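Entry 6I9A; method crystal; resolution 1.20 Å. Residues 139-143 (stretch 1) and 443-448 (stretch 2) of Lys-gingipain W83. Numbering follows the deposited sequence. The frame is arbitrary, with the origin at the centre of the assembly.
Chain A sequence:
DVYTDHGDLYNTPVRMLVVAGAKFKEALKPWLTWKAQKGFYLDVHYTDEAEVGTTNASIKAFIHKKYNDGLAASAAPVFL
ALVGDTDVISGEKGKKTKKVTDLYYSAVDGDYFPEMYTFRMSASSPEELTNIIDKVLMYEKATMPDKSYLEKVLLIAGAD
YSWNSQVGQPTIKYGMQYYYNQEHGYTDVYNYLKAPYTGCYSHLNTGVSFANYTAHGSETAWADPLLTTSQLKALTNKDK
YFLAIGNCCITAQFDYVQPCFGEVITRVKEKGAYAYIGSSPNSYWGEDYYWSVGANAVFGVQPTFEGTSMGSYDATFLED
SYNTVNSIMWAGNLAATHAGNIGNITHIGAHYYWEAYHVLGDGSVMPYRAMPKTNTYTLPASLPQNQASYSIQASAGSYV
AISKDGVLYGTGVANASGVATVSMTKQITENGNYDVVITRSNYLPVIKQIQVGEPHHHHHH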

# COMPACT_ATOMS: atom_id res chain seq x y z
N TYR A 139 -0.04 -4.06 12.66
CA TYR A 139 -0.30 -2.68 12.28
C TYR A 139 -1.79 -2.43 12.07
O TYR A 139 -2.37 -1.47 12.61
CB TYR A 139 0.48 -2.36 10.98
CG TYR A 139 0.38 -0.90 10.59
CD1 TYR A 139 1.27 0.05 11.12
CD2 TYR A 139 -0.61 -0.46 9.71
CE1 TYR A 139 1.17 1.38 10.78
CE2 TYR A 139 -0.71 0.88 9.36
CZ TYR A 139 0.20 1.79 9.87
OH TYR A 139 0.12 3.10 9.50
N GLU A 140 -2.46 -3.31 11.30
CA GLU A 140 -3.88 -3.10 10.95
C GLU A 140 -4.84 -3.35 12.11
O GLU A 140 -5.89 -2.71 12.19
CB GLU A 140 -4.28 -4.00 9.78
CG GLU A 140 -3.53 -3.67 8.50
CD GLU A 140 -4.29 -4.23 7.31
OE1 GLU A 140 -4.51 -5.46 7.24
OE2 GLU A 140 -4.65 -3.44 6.40
N LYS A 141 -4.49 -4.30 12.99
CA LYS A 141 -5.31 -4.57 14.18
C LYS A 141 -4.91 -3.62 15.31
O LYS A 141 -5.60 -3.57 16.35
CB LYS A 141 -5.13 -6.00 14.66
CG LYS A 141 -5.70 -7.00 13.66
CD LYS A 141 -5.57 -8.40 14.26
CE LYS A 141 -6.26 -9.45 13.45
NZ LYS A 141 -6.43 -10.70 14.30
N ALA A 142 -3.82 -2.83 15.11
CA ALA A 142 -3.34 -1.85 16.09
C ALA A 142 -3.12 -2.47 17.46
O ALA A 142 -3.53 -1.93 18.48
CB ALA A 142 -4.27 -0.64 16.18
N THR A 143 -2.37 -3.59 17.45
CA THR A 143 -2.06 -4.31 18.70
C THR A 143 -0.66 -3.96 19.21
O THR A 143 -0.18 -4.60 20.15
CB THR A 143 -2.18 -5.82 18.45
OG1 THR A 143 -1.28 -6.16 17.40
CG2 THR A 143 -3.60 -6.26 18.17
N TYR A 443 -8.46 5.61 11.61
CA TYR A 443 -9.12 5.23 12.86
C TYR A 443 -8.62 3.89 13.31
O TYR A 443 -8.32 3.00 12.51
CB TYR A 443 -10.66 5.14 12.69
CG TYR A 443 -11.35 6.47 12.70
CD1 TYR A 443 -11.25 7.34 11.62
CD2 TYR A 443 -12.12 6.87 13.79
CE1 TYR A 443 -11.87 8.60 11.64
CE2 TYR A 443 -12.72 8.12 13.83
CZ TYR A 443 -12.63 8.96 12.74
OH TYR A 443 -13.22 10.21 12.79
N LEU A 444 -8.55 3.71 14.63
CA LEU A 444 -8.27 2.41 15.19
C LEU A 444 -9.41 1.46 14.83
O LEU A 444 -10.57 1.88 14.82
CB LEU A 444 -8.16 2.55 16.73
CG LEU A 444 -6.94 3.33 17.19
CD1 LEU A 444 -7.09 3.72 18.67
CD2 LEU A 444 -5.64 2.52 17.01
N PRO A 445 -9.11 0.20 14.57
CA PRO A 445 -10.19 -0.76 14.24
C PRO A 445 -11.02 -1.11 15.47
O PRO A 445 -10.52 -1.08 16.61
CB PRO A 445 -9.42 -1.99 13.74
CG PRO A 445 -8.07 -1.94 14.49
CD PRO A 445 -7.76 -0.44 14.60
N VAL A 446 -12.27 -1.49 15.23
CA VAL A 446 -13.17 -2.04 16.25
C VAL A 446 -13.34 -3.50 15.90
O VAL A 446 -13.73 -3.82 14.74
CB VAL A 446 -14.51 -1.30 16.24
CG1 VAL A 446 -15.48 -1.92 17.23
CG2 VAL A 446 -14.34 0.19 16.50
N ILE A 447 -13.02 -4.41 16.82
CA ILE A 447 -13.08 -5.86 16.58
C ILE A 447 -13.88 -6.47 17.71
O ILE A 447 -13.45 -6.51 18.86
CB ILE A 447 -11.66 -6.44 16.50
CG1 ILE A 447 -10.84 -5.75 15.40
CG2 ILE A 447 -11.72 -7.99 16.31
CD1 ILE A 447 -9.37 -6.24 15.38
N LYS A 448 -15.11 -6.84 17.41
CA LYS A 448 -16.07 -7.29 18.43
C LYS A 448 -16.79 -8.54 17.94
O LYS A 448 -16.50 -9.04 16.84
CB LYS A 448 -17.09 -6.15 18.72
CG LYS A 448 -16.47 -4.92 19.35
CD LYS A 448 -15.97 -5.18 20.82
CE LYS A 448 -15.21 -4.00 21.37
NZ LYS A 448 -14.92 -4.19 22.82

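Packing of a helix end against a strand-forming segment in Lys-gingipain W83, between residues 139-143 and 443-448 of the same chain. The touching residues lie at least 302 positions apart in sequence, so the contact is made by the fold and not by chain proximity. It is small, 193 Å² counted over both sides, and no hydrogen bond crosses it; the contact consists of apolar groups fitted together and of one proline ring against backbone carbonyls.

Stretch 1 brings in the last part of a helix that begins earlier in the chain. Ala142 is the first residue to leave helical geometry, and it does so with positive phi (phi/psi 53/51), while a weak hydrogen bond from Ala142 N to Tyr139 O, 3.2 Å, still ties it back to the last turn. Stretch 2 passes this end in extended conformation and continues as a strand through Val446, Ile447 and Lys448. The backbones come nearest at two pairs: Lys141 CA lies 6.2 Å from Pro445 CA, and Ala142 CA lies 6.6 Å from Leu444 CA. The pairing therefore runs in opposite senses, a step forward in stretch 1 matching a step back in stretch 2.

Pro445 has the most surface covered, 46 Å², and its CA-to-CB bond points toward the helix end. The ring is puckered C-gamma endo, and Pro445 CG lies 3.3 Å from Glu140 O and 3.5 Å from Lys141 O, so that one ring carbon meets two successive carbonyl oxygens. Proline has no amide hydrogen to offer these oxygens; the approach is van der Waals packing, perhaps with a slight electrostatic gain from the weakly polarised C-H groups of the ring. Glu140 takes part through its backbone: its CA-to-CB bond points away from stretch 2, and OE1 is hydrogen-bonded elsewhere in the structure.

Ala142, with 39 Å² covered, is buried and directs its CA-to-CB bond toward stretch 2. Its methyl group touches two neighbouring residues, with Ala142 CB 3.5 Å from Leu444 CD2 and 3.8 Å from Pro445 CD. Both are apolar contacts, favourable because they remove hydrocarbon surface from water. The CA-to-CB bond of Leu444 points sideways, but the end of the side chain, with chi1 m and chi2 t, comes nearer and delivers CD2 to the alanine methyl.

Lys141, with 38 Å² covered, and Ile447 extend the contact beyond the proline. The lysine CA-to-CB bond points sideways, whereas that of Ile447 points toward stretch 1; the isoleucine's m,t rotamer places CD1 4.1 Å from Lys141 CG. The aliphatic part of the lysine thus meets a hydrocarbon partner, while its amino group, NZ, lies well beyond this point at the end of a chain extended from chi2 to chi4. Val446, between Pro445 and Ile447, makes no contact, in keeping with the alternation of side chains along an extended backbone.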